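Local structure of polyphosphate kinase (Porphyromonas gingivalis, 2O8R) at residues A[389-394]-A[419-424]; A[401-406]-A[492-497]; A[426-431]-A[496-501]. The protein probably catalyses the reversible, magnesium-dependent transfer of the terminal phosphate of ATP onto a growing chain of inorganic polyphosphate. The protein carries 3 engineered substitutions. One frame throughout, in Å; residues are numbered along the deposited sequence. Where two conformers were deposited one is given.

Contact 1: residues A[389-394]-A[419-424]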
ATOM      1  N   ALA A 389      11.093  -1.431  15.862  1.00 56.53           N
ATOM      2  CA  ALA A 389      12.123  -1.376  16.897  1.00 54.19           C
ATOM      3  C   ALA A 389      11.733  -0.355  17.956  1.00 44.52           C
ATOM      4  O   ALA A 389      11.901  -0.601  19.142  1.00 47.75           O
ATOM      5  CB  ALA A 389      13.484  -1.051  16.304  1.00 47.36           C
ATOM      6  N   LEU A 390      11.190   0.777  17.517  1.00 48.02           N
ATOM      7  CA  LEU A 390      10.764   1.828  18.435  1.00 50.17           C
ATOM      8  C   LEU A 390       9.586   1.389  19.298  1.00 54.13           C
ATOM      9  O   LEU A 390       9.554   1.676  20.487  1.00 72.56           O
ATOM     10  CB  LEU A 390      10.399   3.101  17.673  1.00 46.89           C
ATOM     11  CG  LEU A 390      11.546   3.861  17.006  1.00 58.38           C
ATOM     12  CD1 LEU A 390      10.956   4.895  16.107  1.00 61.25           C
ATOM     13  CD2 LEU A 390      12.501   4.505  18.010  1.00 35.59           C
ATOM     14  N   GLU A 391       8.621   0.699  18.696  1.00 65.35           N
ATOM     15  CA  GLU A 391       7.477   0.172  19.437  1.00 67.02           C
ATOM     16  C   GLU A 391       7.934  -0.769  20.554  1.00 73.78           C
ATOM     17  O   GLU A 391       7.521  -0.612  21.705  1.00 79.74           O
ATOM     18  CB  GLU A 391       6.488  -0.534  18.505  1.00 63.18           C
ATOM     19  CG  GLU A 391       5.566   0.416  17.745  1.00 64.28           C
ATOM     20  CD  GLU A 391       4.334  -0.262  17.158  1.00 77.20           C
ATOM     21  OE1 GLU A 391       4.013  -1.399  17.571  1.00 95.77           O
ATOM     22  OE2 GLU A 391       3.679   0.348  16.284  1.00 89.16           O
ATOM     23  N   ALA A 392       8.807  -1.716  20.209  1.00 62.85           N
ATOM     24  CA  ALA A 392       9.440  -2.599  21.190  1.00 60.62           C
ATOM     25  C   ALA A 392      10.030  -1.824  22.370  1.00 67.42           C
ATOM     26  O   ALA A 392       9.848  -2.203  23.531  1.00 71.45           O
ATOM     27  CB  ALA A 392      10.531  -3.448  20.518  1.00 53.62           C
ATOM     28  N   ALA A 393      10.730  -0.735  22.063  1.00 65.76           N
ATOM     29  CA  ALA A 393      11.406   0.052  23.076  1.00 61.29           C
ATOM     30  C   ALA A 393      10.406   0.732  23.993  1.00 64.99           C
ATOM     31  O   ALA A 393      10.586   0.741  25.210  1.00 72.91           O
ATOM     32  CB  ALA A 393      12.309   1.073  22.429  1.00 62.07           C
ATOM     33  N   ALA A 394       9.349   1.287  23.405  1.00 68.89           N
ATOM     34  CA  ALA A 394       8.318   1.991  24.171  1.00 73.44           C
ATOM     35  C   ALA A 394       7.537   1.024  25.050  1.00 74.73           C
ATOM     36  O   ALA A 394       7.109   1.376  26.150  1.00 78.59           O
ATOM     37  CB  ALA A 394       7.387   2.741  23.251  1.00 69.13           C
ATOM     38  N   SER A 419      -0.462   5.709  13.939  1.00 63.50           N
ATOM     39  CA  SER A 419      -0.047   6.626  14.999  1.00 64.34           C
ATOM     40  C   SER A 419      -0.665   6.244  16.339  1.00 66.44           C
ATOM     41  O   SER A 419      -0.021   6.363  17.386  1.00 62.77           O
ATOM     42  CB  SER A 419      -0.437   8.059  14.653  1.00 53.20           C
ATOM     43  OG  SER A 419       0.147   8.449  13.428  1.00 93.50           O
ATOM     44  N   GLU A 420      -1.912   5.788  16.300  1.00 50.79           N
ATOM     45  CA  GLU A 420      -2.592   5.416  17.513  1.00 74.38           C
ATOM     46  C   GLU A 420      -1.971   4.123  18.039  1.00 72.92           C
ATOM     47  O   GLU A 420      -1.829   3.951  19.250  1.00 76.17           O
ATOM     48  CB  GLU A 420      -4.119   5.323  17.307  1.00 87.44           C
ATOM     49  CG  GLU A 420      -4.646   4.026  16.695  1.00102.32           C
ATOM     50  CD  GLU A 420      -6.134   4.069  16.366  1.00110.39           C
ATOM     51  OE1 GLU A 420      -6.814   3.032  16.553  1.00114.34           O
ATOM     52  OE2 GLU A 420      -6.622   5.133  15.920  1.00124.46           O
ATOM     53  N   ARG A 421      -1.551   3.247  17.130  1.00 49.90           N
ATOM     54  CA  ARG A 421      -0.916   2.016  17.539  1.00 52.36           C
ATOM     55  C   ARG A 421       0.392   2.330  18.241  1.00 67.23           C
ATOM     56  O   ARG A 421       0.732   1.700  19.252  1.00 73.22           O
ATOM     57  CB  ARG A 421      -0.667   1.103  16.345  1.00 60.87           C
ATOM     58  CG  ARG A 421       0.017  -0.197  16.726  1.00 59.60           C
ATOM     59  CD  ARG A 421       0.149  -1.136  15.548  1.00 75.46           C
ATOM     60  NE  ARG A 421       1.438  -0.997  14.890  1.00 73.13           N
ATOM     61  CZ  ARG A 421       1.603  -0.651  13.620  1.00 81.37           C
ATOM     62  NH1 ARG A 421       2.827  -0.557  13.132  1.00 85.32           N
ATOM     63  NH2 ARG A 421       0.557  -0.408  12.839  1.00 95.31           N
HETATM   64  N   MSE A 422       1.112   3.313  17.707  1.00 57.08           N
HETATM   65  CA  MSE A 422       2.397   3.720  18.269  1.00 68.88           C
HETATM   66  C   MSE A 422       2.248   4.391  19.627  1.00 67.26           C
HETATM   67  O   MSE A 422       3.006   4.088  20.553  1.00 59.26           O
HETATM   68  CB  MSE A 422       3.128   4.650  17.316  1.00 69.83           C
HETATM   69  CG  MSE A 422       3.638   3.968  16.068  1.00 82.66           C
HETATM   70 SE   MSE A 422       4.103   5.282  14.705  1.00 84.67          SE
HETATM   71  CE  MSE A 422       5.725   6.010  15.525  1.00 73.13           C
ATOM     72  N   ARG A 423       1.271   5.295  19.736  1.00 67.15           N
ATOM     73  CA  ARG A 423       0.973   5.978  21.000  1.00 67.62           C
ATOM     74  C   ARG A 423       0.581   4.965  22.072  1.00 66.22           C
ATOM     75  O   ARG A 423       1.022   5.054  23.219  1.00 70.45           O
ATOM     76  CB  ARG A 423      -0.128   7.023  20.818  1.00 48.43           C
ATOM     77  CG  ARG A 423       0.318   8.278  20.062  1.00 61.05           C
ATOM     78  CD  ARG A 423      -0.845   9.249  19.844  1.00 65.91           C
ATOM     79  NE  ARG A 423      -0.609  10.181  18.738  1.00 88.78           N
ATOM     80  CZ  ARG A 423       0.035  11.345  18.847  1.00101.92           C
ATOM     81  NH1 ARG A 423       0.195  12.121  17.779  1.00 90.61           N
ATOM     82  NH2 ARG A 423       0.525  11.741  20.018  1.00103.54           N
ATOM     83  N   ARG A 424      -0.225   3.992  21.662  1.00 56.69           N
ATOM     84  CA  ARG A 424      -0.644   2.883  22.501  1.00 60.57           C
ATOM     85  C   ARG A 424       0.568   2.095  22.940  1.00 49.69           C
ATOM     86  O   ARG A 424       0.644   1.659  24.077  1.00 54.53           O
ATOM     87  CB  ARG A 424      -1.637   2.003  21.728  1.00 64.94           C
ATOM     88  CG  ARG A 424      -1.875   0.575  22.228  1.00 85.62           C
ATOM     89  CD  ARG A 424      -3.203  -0.005  21.693  1.00 86.92           C
ATOM     90  NE  ARG A 424      -3.371   0.141  20.243  1.00101.56           N
ATOM     91  CZ  ARG A 424      -4.070   1.111  19.646  1.00102.21           C
ATOM     92  NH1 ARG A 424      -4.673   2.049  20.369  1.00 94.04           N
ATOM     93  NH2 ARG A 424      -4.160   1.151  18.317  1.00 50.86           N
TER
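E391 of helix 385-395 reaches across to R421 and M422 of helix 416-425, and this one long side chain carries most of the contact. Walking along 389-394, L390 packs under its helix on I373 and L375 of strand 370-377 and V400 of strand 399-404. E391 follows, its CA 6.3 Å from that of M422. With CG opposite the carbonyl carbon (chi1 -80°) and an extended chain beyond, its side chain crosses that of R421 at about a right angle. OE2 lies 3.0 Å from R421 NE, a salt bridge whose N-H is poorly aimed (127°), so the hydrogen bond within it is weak. The carboxylate and guanidinium planes are turned 55° apart; OE2 sits obliquely to the guanidinium, while OE1 lies in its plane at the edge. R421 NH1, also near OE2, gives its hydrogen bond to N383 OD1, the stronger polar partner of this arginine. The same OE2 also rests 3.6 Å from CG of M422, a selenomethionine. A394, a turn on, packs on V400 and I427. S385 and I366 of the second subunit pack on R421 and A392, respectively. Two helices lying side by side over parallel strands 370-377, 399-404 and 428-431 are the mark of consecutive beta-alpha-beta crossovers, here in the first C-terminal, phospholipase D-like domain.

Contact 2: residues A[401-406]-A[492-497]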
ATOM      1  N   SER A 401      10.324   9.333  21.707  1.00 43.53           N
ATOM      2  CA  SER A 401       9.727  10.484  21.017  1.00 54.62           C
ATOM      3  C   SER A 401      10.049  10.483  19.529  1.00 49.92           C
ATOM      4  O   SER A 401      11.180  10.196  19.140  1.00 54.80           O
ATOM      5  CB  SER A 401      10.228  11.792  21.612  1.00 39.35           C
ATOM      6  OG  SER A 401      10.786  11.565  22.890  1.00 81.70           O
ATOM      7  N   VAL A 402       9.056  10.803  18.699  1.00 53.19           N
ATOM      8  CA  VAL A 402       9.280  10.961  17.256  1.00 47.26           C
ATOM      9  C   VAL A 402       8.814  12.336  16.786  1.00 47.51           C
ATOM     10  O   VAL A 402       7.627  12.660  16.878  1.00 61.34           O
ATOM     11  CB  VAL A 402       8.550   9.892  16.432  1.00 42.44           C
ATOM     12  CG1 VAL A 402       8.808  10.086  14.949  1.00 39.55           C
ATOM     13  CG2 VAL A 402       8.958   8.502  16.855  1.00 47.14           C
ATOM     14  N   PHE A 403       9.759  13.135  16.286  1.00 58.87           N
ATOM     15  CA  PHE A 403       9.477  14.482  15.791  1.00 44.80           C
ATOM     16  C   PHE A 403       9.312  14.433  14.313  1.00 54.91           C
ATOM     17  O   PHE A 403      10.263  14.116  13.598  1.00 64.32           O
ATOM     18  CB  PHE A 403      10.598  15.454  16.159  1.00 53.55           C
ATOM     19  CG  PHE A 403      10.675  15.732  17.622  1.00 51.53           C
ATOM     20  CD1 PHE A 403      10.054  16.843  18.157  1.00 62.96           C
ATOM     21  CD2 PHE A 403      11.326  14.852  18.473  1.00 39.17           C
ATOM     22  CE1 PHE A 403      10.097  17.081  19.522  1.00 83.05           C
ATOM     23  CE2 PHE A 403      11.369  15.085  19.830  1.00 61.11           C
ATOM     24  CZ  PHE A 403      10.756  16.202  20.356  1.00 60.60           C
ATOM     25  N   VAL A 404       8.101  14.751  13.861  1.00 63.99           N
ATOM     26  CA  VAL A 404       7.709  14.582  12.462  1.00 84.21           C
ATOM     27  C   VAL A 404       7.475  15.931  11.790  1.00 91.65           C
ATOM     28  O   VAL A 404       6.628  16.724  12.238  1.00 92.79           O
ATOM     29  CB  VAL A 404       6.410  13.742  12.329  1.00 88.51           C
ATOM     30  CG1 VAL A 404       6.147  13.395  10.877  1.00 94.55           C
ATOM     31  CG2 VAL A 404       6.476  12.480  13.174  1.00 84.47           C
ATOM     32  N   GLU A 405       8.200  16.171  10.698  1.00 91.76           N
ATOM     33  CA  GLU A 405       8.167  17.469  10.014  1.00100.83           C
ATOM     34  C   GLU A 405       6.919  17.778   9.180  1.00106.59           C
ATOM     35  O   GLU A 405       6.844  18.844   8.566  1.00102.36           O
ATOM     36  CB  GLU A 405       9.410  17.661   9.144  1.00 98.32           C
ATOM     37  CG  GLU A 405       9.638  16.592   8.086  1.00 99.82           C
ATOM     38  CD  GLU A 405      10.725  16.968   7.081  1.00 99.59           C
ATOM     39  OE1 GLU A 405      10.514  17.912   6.285  1.00 79.55           O
ATOM     40  OE2 GLU A 405      11.786  16.304   7.072  1.00105.38           O
ATOM     41  N   LEU A 406       5.943  16.872   9.160  1.00111.78           N
ATOM     42  CA  LEU A 406       4.798  17.055   8.276  1.00110.91           C
ATOM     43  C   LEU A 406       3.714  18.004   8.811  1.00124.57           C
ATOM     44  O   LEU A 406       3.882  18.631   9.864  1.00124.20           O
ATOM     45  CB  LEU A 406       4.220  15.722   7.802  1.00105.98           C
ATOM     46  CG  LEU A 406       3.905  15.814   6.304  1.00108.63           C
ATOM     47  CD1 LEU A 406       5.170  15.637   5.452  1.00 65.37           C
ATOM     48  CD2 LEU A 406       2.768  14.875   5.882  1.00110.16           C
ATOM     49  N   ARG A 492      20.120  18.497  23.635  1.00 57.50           N
ATOM     50  CA  ARG A 492      19.585  19.832  23.796  1.00 59.64           C
ATOM     51  C   ARG A 492      18.646  20.199  22.664  1.00 47.02           C
ATOM     52  O   ARG A 492      17.607  20.816  22.903  1.00 61.18           O
ATOM     53  CB  ARG A 492      20.724  20.850  23.883  1.00 50.04           C
ATOM     54  CG  ARG A 492      20.253  22.264  24.056  1.00 68.44           C
ATOM     55  CD  ARG A 492      21.404  23.245  24.091  1.00 96.61           C
ATOM     56  NE  ARG A 492      21.841  23.541  25.451  1.00 89.97           N
ATOM     57  CZ  ARG A 492      23.079  23.366  25.892  1.00 94.71           C
ATOM     58  NH1 ARG A 492      24.021  22.907  25.080  1.00 95.93           N
ATOM     59  NH2 ARG A 492      23.374  23.658  27.147  1.00 96.34           N
ATOM     60  N   LEU A 493      19.006  19.815  21.439  1.00 58.18           N
ATOM     61  CA  LEU A 493      18.155  20.077  20.274  1.00 50.11           C
ATOM     62  C   LEU A 493      16.753  19.498  20.467  1.00 60.09           C
ATOM     63  O   LEU A 493      15.756  20.196  20.254  1.00 63.92           O
ATOM     64  CB  LEU A 493      18.776  19.530  18.994  1.00 39.52           C
ATOM     65  CG  LEU A 493      17.953  19.641  17.702  1.00 53.08           C
ATOM     66  CD1 LEU A 493      17.539  21.078  17.396  1.00 44.22           C
ATOM     67  CD2 LEU A 493      18.705  19.008  16.515  1.00 32.03           C
ATOM     68  N   PHE A 494      16.673  18.238  20.891  1.00 40.00           N
ATOM     69  CA  PHE A 494      15.370  17.607  21.009  1.00 51.50           C
ATOM     70  C   PHE A 494      14.524  18.213  22.118  1.00 57.83           C
ATOM     71  O   PHE A 494      13.301  18.244  22.019  1.00 66.85           O
ATOM     72  CB  PHE A 494      15.495  16.113  21.204  1.00 34.73           C
ATOM     73  CG  PHE A 494      15.711  15.343  19.933  1.00 39.79           C
ATOM     74  CD1 PHE A 494      14.678  15.169  19.033  1.00 39.26           C
ATOM     75  CD2 PHE A 494      16.942  14.762  19.653  1.00 37.45           C
ATOM     76  CE1 PHE A 494      14.858  14.435  17.870  1.00 29.17           C
ATOM     77  CE2 PHE A 494      17.137  14.027  18.482  1.00 40.19           C
ATOM     78  CZ  PHE A 494      16.095  13.864  17.589  1.00 28.69           C
ATOM     79  N   ARG A 495      15.167  18.700  23.167  1.00 59.58           N
ATOM     80  CA  ARG A 495      14.432  19.347  24.239  1.00 58.19           C
ATOM     81  C   ARG A 495      13.844  20.648  23.743  1.00 57.96           C
ATOM     82  O   ARG A 495      12.691  20.964  24.035  1.00 60.28           O
ATOM     83  CB  ARG A 495      15.327  19.594  25.447  1.00 58.57           C
ATOM     84  CG  ARG A 495      15.397  18.416  26.374  1.00 63.17           C
ATOM     85  CD  ARG A 495      16.319  18.660  27.546  1.00 64.89           C
ATOM     86  NE  ARG A 495      16.051  19.918  28.228  1.00 72.56           N
ATOM     87  CZ  ARG A 495      15.114  20.098  29.150  1.00 75.64           C
ATOM     88  NH1 ARG A 495      14.327  19.095  29.519  1.00 57.80           N
ATOM     89  NH2 ARG A 495      14.960  21.293  29.701  1.00 75.98           N
ATOM     90  N   ILE A 496      14.646  21.395  22.990  1.00 55.18           N
ATOM     91  CA  ILE A 496      14.165  22.597  22.330  1.00 56.16           C
ATOM     92  C   ILE A 496      12.983  22.283  21.393  1.00 53.73           C
ATOM     93  O   ILE A 496      11.961  22.954  21.447  1.00 55.86           O
ATOM     94  CB  ILE A 496      15.305  23.341  21.595  1.00 57.38           C
ATOM     95  CG1 ILE A 496      16.315  23.890  22.609  1.00 65.84           C
ATOM     96  CG2 ILE A 496      14.750  24.476  20.732  1.00 39.74           C
ATOM     97  CD1 ILE A 496      17.485  24.652  21.996  1.00 51.93           C
ATOM     98  N   LEU A 497      13.104  21.249  20.565  1.00 57.83           N
ATOM     99  CA  LEU A 497      11.982  20.839  19.707  1.00 65.63           C
ATOM    100  C   LEU A 497      10.763  20.357  20.519  1.00 63.17           C
ATOM    101  O   LEU A 497       9.616  20.494  20.077  1.00 64.09           O
ATOM    102  CB  LEU A 497      12.416  19.779  18.680  1.00 44.78           C
ATOM    103  CG  LEU A 497      13.480  20.237  17.690  1.00 52.66           C
ATOM    104  CD1 LEU A 497      13.922  19.107  16.793  1.00 41.20           C
ATOM    105  CD2 LEU A 497      12.985  21.422  16.871  1.00 43.58           C
TER
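Strand-on-helix packing in the core of the first C-terminal domain, of the phospholipase D clan, brings F403 of strand 399-404 against F494 and L497 in the last turn of helix 484-497. F403 has CG opposite its carbonyl carbon (chi1 -69°), which carries the ring to the helix, where two of its sides make contact. Its CE2 corner comes to 3.4 Å from CD1 of F494, arriving at the edge of that ring near its plane. The ring centroids are 5.4 Å apart and the planes 44° to each other, a tilted pair that is neither stacked nor T-shaped. On the other side, CE1 of F403 lies 3.7 Å from CB of L497 and 3.5 Å from its carbonyl carbon, while CZ faces F494 O at 3.7 Å. The side-chain contacts are apolar, the ring also lies against backbone carbonyls, and no hydrogen bond joins the segments. The F494 carbonyl has a weak hydrogen bond from R374 NH2. Around this core, F494 also packs on T376 of strand 370-377 and on T442 and L444 of strand 442-447. F403 lies beside R374 and V430, residues of the strands flanking its own, so helix 484-497 spans several neighbouring strands of the sheet.

Contact 3: residues A[426-431]-A[496-501]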
ATOM      1  N   GLY A 426       3.240   3.320  23.531  1.00 53.19           N
ATOM      2  CA  GLY A 426       3.906   4.194  24.489  1.00 41.62           C
ATOM      3  C   GLY A 426       4.749   5.272  23.851  1.00 59.03           C
ATOM      4  O   GLY A 426       5.234   6.169  24.549  1.00 62.65           O
ATOM      5  N   ILE A 427       4.932   5.179  22.530  1.00 58.21           N
ATOM      6  CA  ILE A 427       5.651   6.201  21.752  1.00 58.33           C
ATOM      7  C   ILE A 427       4.926   7.555  21.786  1.00 54.27           C
ATOM      8  O   ILE A 427       3.696   7.601  21.854  1.00 59.65           O
ATOM      9  CB  ILE A 427       5.801   5.787  20.273  1.00 55.51           C
ATOM     10  CG1 ILE A 427       6.494   4.426  20.134  1.00 54.85           C
ATOM     11  CG2 ILE A 427       6.542   6.836  19.516  1.00 32.99           C
ATOM     12  CD1 ILE A 427       6.494   3.876  18.696  1.00 41.16           C
ATOM     13  N   ARG A 428       5.689   8.644  21.761  1.00 36.99           N
ATOM     14  CA  ARG A 428       5.118   9.983  21.646  1.00 46.39           C
ATOM     15  C   ARG A 428       5.451  10.571  20.279  1.00 61.51           C
ATOM     16  O   ARG A 428       6.589  10.454  19.792  1.00 61.19           O
ATOM     17  CB  ARG A 428       5.655  10.906  22.734  1.00 40.31           C
ATOM     18  CG  ARG A 428       5.209  10.556  24.130  1.00 45.37           C
ATOM     19  CD  ARG A 428       5.724  11.558  25.149  1.00 46.47           C
ATOM     20  NE  ARG A 428       5.690  12.943  24.675  1.00 49.64           N
ATOM     21  CZ  ARG A 428       6.744  13.757  24.691  1.00 60.78           C
ATOM     22  NH1 ARG A 428       7.899  13.318  25.172  1.00 68.25           N
ATOM     23  NH2 ARG A 428       6.648  15.009  24.247  1.00 38.94           N
ATOM     24  N   ILE A 429       4.463  11.208  19.659  1.00 47.33           N
ATOM     25  CA  ILE A 429       4.656  11.782  18.332  1.00 57.28           C
ATOM     26  C   ILE A 429       4.362  13.265  18.397  1.00 61.95           C
ATOM     27  O   ILE A 429       3.227  13.659  18.667  1.00 74.09           O
ATOM     28  CB  ILE A 429       3.757  11.106  17.252  1.00 31.43           C
ATOM     29  CG1 ILE A 429       4.105   9.617  17.140  1.00 59.87           C
ATOM     30  CG2 ILE A 429       3.946  11.784  15.933  1.00 46.45           C
ATOM     31  CD1 ILE A 429       3.056   8.766  16.481  1.00 52.14           C
ATOM     32  N   VAL A 430       5.382  14.092  18.174  1.00 50.91           N
ATOM     33  CA  VAL A 430       5.152  15.526  18.134  1.00 50.74           C
ATOM     34  C   VAL A 430       5.425  16.132  16.758  1.00 67.68           C
ATOM     35  O   VAL A 430       6.429  15.824  16.103  1.00 66.73           O
ATOM     36  CB  VAL A 430       5.801  16.304  19.335  1.00 60.77           C
ATOM     37  CG1 VAL A 430       6.421  15.349  20.383  1.00 41.21           C
ATOM     38  CG2 VAL A 430       6.760  17.402  18.863  1.00 42.94           C
ATOM     39  N   TYR A 431       4.482  16.965  16.320  1.00 73.36           N
ATOM     40  CA  TYR A 431       4.500  17.593  14.997  0.50 73.68           C
ATOM     41  C   TYR A 431       5.130  18.975  15.064  1.00 75.84           C
ATOM     42  O   TYR A 431       5.148  19.605  16.131  1.00 65.54           O
ATOM     43  CB  TYR A 431       3.073  17.774  14.443  0.50 71.37           C
ATOM     44  CG  TYR A 431       1.999  16.881  15.028  0.50 62.35           C
ATOM     45  CD1 TYR A 431       1.386  17.196  16.241  0.50 26.38           C
ATOM     46  CD2 TYR A 431       1.566  15.743  14.345  0.50 64.45           C
ATOM     47  CE1 TYR A 431       0.393  16.378  16.775  0.50 51.07           C
ATOM     48  CE2 TYR A 431       0.573  14.924  14.870  0.50 58.53           C
ATOM     49  CZ  TYR A 431      -0.008  15.247  16.082  0.50 54.67           C
ATOM     50  OH  TYR A 431      -0.991  14.435  16.595  0.50 68.31           O
ATOM     51  N   ILE A 496      14.646  21.395  22.990  1.00 55.18           N
ATOM     52  CA  ILE A 496      14.165  22.597  22.330  1.00 56.16           C
ATOM     53  C   ILE A 496      12.983  22.283  21.393  1.00 53.73           C
ATOM     54  O   ILE A 496      11.961  22.954  21.447  1.00 55.86           O
ATOM     55  CB  ILE A 496      15.305  23.341  21.595  1.00 57.38           C
ATOM     56  CG1 ILE A 496      16.315  23.890  22.609  1.00 65.84           C
ATOM     57  CG2 ILE A 496      14.750  24.476  20.732  1.00 39.74           C
ATOM     58  CD1 ILE A 496      17.485  24.652  21.996  1.00 51.93           C
ATOM     59  N   LEU A 497      13.104  21.249  20.565  1.00 57.83           N
ATOM     60  CA  LEU A 497      11.982  20.839  19.707  1.00 65.63           C
ATOM     61  C   LEU A 497      10.763  20.357  20.519  1.00 63.17           C
ATOM     62  O   LEU A 497       9.616  20.494  20.077  1.00 64.09           O
ATOM     63  CB  LEU A 497      12.416  19.779  18.680  1.00 44.78           C
ATOM     64  CG  LEU A 497      13.480  20.237  17.690  1.00 52.66           C
ATOM     65  CD1 LEU A 497      13.922  19.107  16.793  1.00 41.20           C
ATOM     66  CD2 LEU A 497      12.985  21.422  16.871  1.00 43.58           C
ATOM     67  N   ASP A 498      11.015  19.816  21.710  1.00 49.18           N
ATOM     68  CA  ASP A 498       9.948  19.374  22.600  1.00 49.55           C
ATOM     69  C   ASP A 498       9.490  20.486  23.544  1.00 57.08           C
ATOM     70  O   ASP A 498       8.831  20.216  24.544  1.00 76.63           O
ATOM     71  CB  ASP A 498      10.403  18.162  23.412  1.00 48.67           C
ATOM     72  CG  ASP A 498       9.241  17.302  23.897  1.00 74.59           C
ATOM     73  OD1 ASP A 498       8.083  17.556  23.487  1.00 63.89           O
ATOM     74  OD2 ASP A 498       9.485  16.362  24.688  1.00 61.71           O
ATOM     75  N   GLY A 499       9.860  21.731  23.247  1.00 55.87           N
ATOM     76  CA  GLY A 499       9.377  22.898  24.002  1.00 54.36           C
ATOM     77  C   GLY A 499       9.886  23.134  25.423  1.00 53.93           C
ATOM     78  O   GLY A 499       9.378  24.005  26.128  1.00 63.20           O
ATOM     79  N   ASP A 500      10.894  22.379  25.843  1.00 55.43           N
ATOM     80  CA  ASP A 500      11.474  22.532  27.176  1.00 57.06           C
ATOM     81  C   ASP A 500      12.478  23.673  27.237  1.00 65.61           C
ATOM     82  O   ASP A 500      13.094  24.004  26.227  1.00 55.88           O
ATOM     83  CB  ASP A 500      12.134  21.223  27.591  1.00 58.99           C
ATOM     84  CG  ASP A 500      11.122  20.149  27.875  1.00 66.72           C
ATOM     85  OD1 ASP A 500       9.958  20.521  28.128  1.00 84.11           O
ATOM     86  OD2 ASP A 500      11.470  18.952  27.836  1.00 93.87           O
ATOM     87  N   PRO A 501      12.627  24.302  28.415  1.00 78.46           N
ATOM     88  CA  PRO A 501      13.642  25.353  28.544  1.00 76.81           C
ATOM     89  C   PRO A 501      15.054  24.783  28.417  1.00 75.49           C
ATOM     90  O   PRO A 501      15.371  23.779  29.052  1.00 69.27           O
ATOM     91  CB  PRO A 501      13.401  25.917  29.947  1.00 72.55           C
ATOM     92  CG  PRO A 501      12.679  24.838  30.683  1.00 76.52           C
ATOM     93  CD  PRO A 501      11.874  24.093  29.665  1.00 74.78           C
TER
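R428 and D498 approach from opposite directions and meet in a salt bridge at the surface. The grip centres on R428 NH2, which is 3.0 Å from D498 OD1 and 3.2 Å from OD2, the latter bond the straighter (N-H...O 161°). Both oxygens offer their syn lone pairs, and both lie in the guanidinium plane, so the carboxylate sits at the edge of the arginine with the two planes only 21° apart. NH1 adds a weak bond to OD2 at 3.5 Å. This shared, nearly coplanar seating should restrain rotation of both groups and would be expected to favour their charged forms. Beside it, V430 CG1 flanks D498 OD1 at 4.2 Å, an apolar neighbour to one side of the carboxylate, and its CG2 lies 4.4 Å from L497 O. In the second shell, R374 NH2 makes a long, weak ion pair with D498 OD2. D498 is the first residue to leave the helix, and with CG opposite its backbone N (chi1 -156°) it turns the carboxylate to the strand. The helix ends in a Schellman motif: G499, at positive phi, bonds through its N to I496 O at 3.0 Å, and D500 N reaches back to R495 O. R495 in turn hydrogen-bonds to P501 O and forms a salt bridge with E502. R428 and V430 are held in the sheet by backbone hydrogen bonds to V400, V402 and V404 of the parallel strand 399-404, while I427 and I429 turn to M422 of helix 416-425. Strand 428-431 thus lies between that helix and the end of helix 484-497.

In the fold
Contacts 2 and 3 have centres about 5 Å apart and share I496 and L497: the end of helix 484-497 meets neighbouring strands 399-404 and 428-431, with F403 CD1 packing on V430 CG2 at 3.4 Å and V402 N bonding to R428 O at 2.7 Å. Contact 1 lies across the sheet, about 17 Å from contact 2 and 15 Å from contact 3 between centres. Strand 399-404 joins the two faces: F403 meets helix 484-497, while V402 CG2 touches L390 CD1 at 4.2 Å. Side chain to side chain, L497 of contacts 2 and 3 lies about 10 Å from the predicted phosphohistidine H439, and M422 of contact 1 about 10 Å from the predicted magnesium ligand R379.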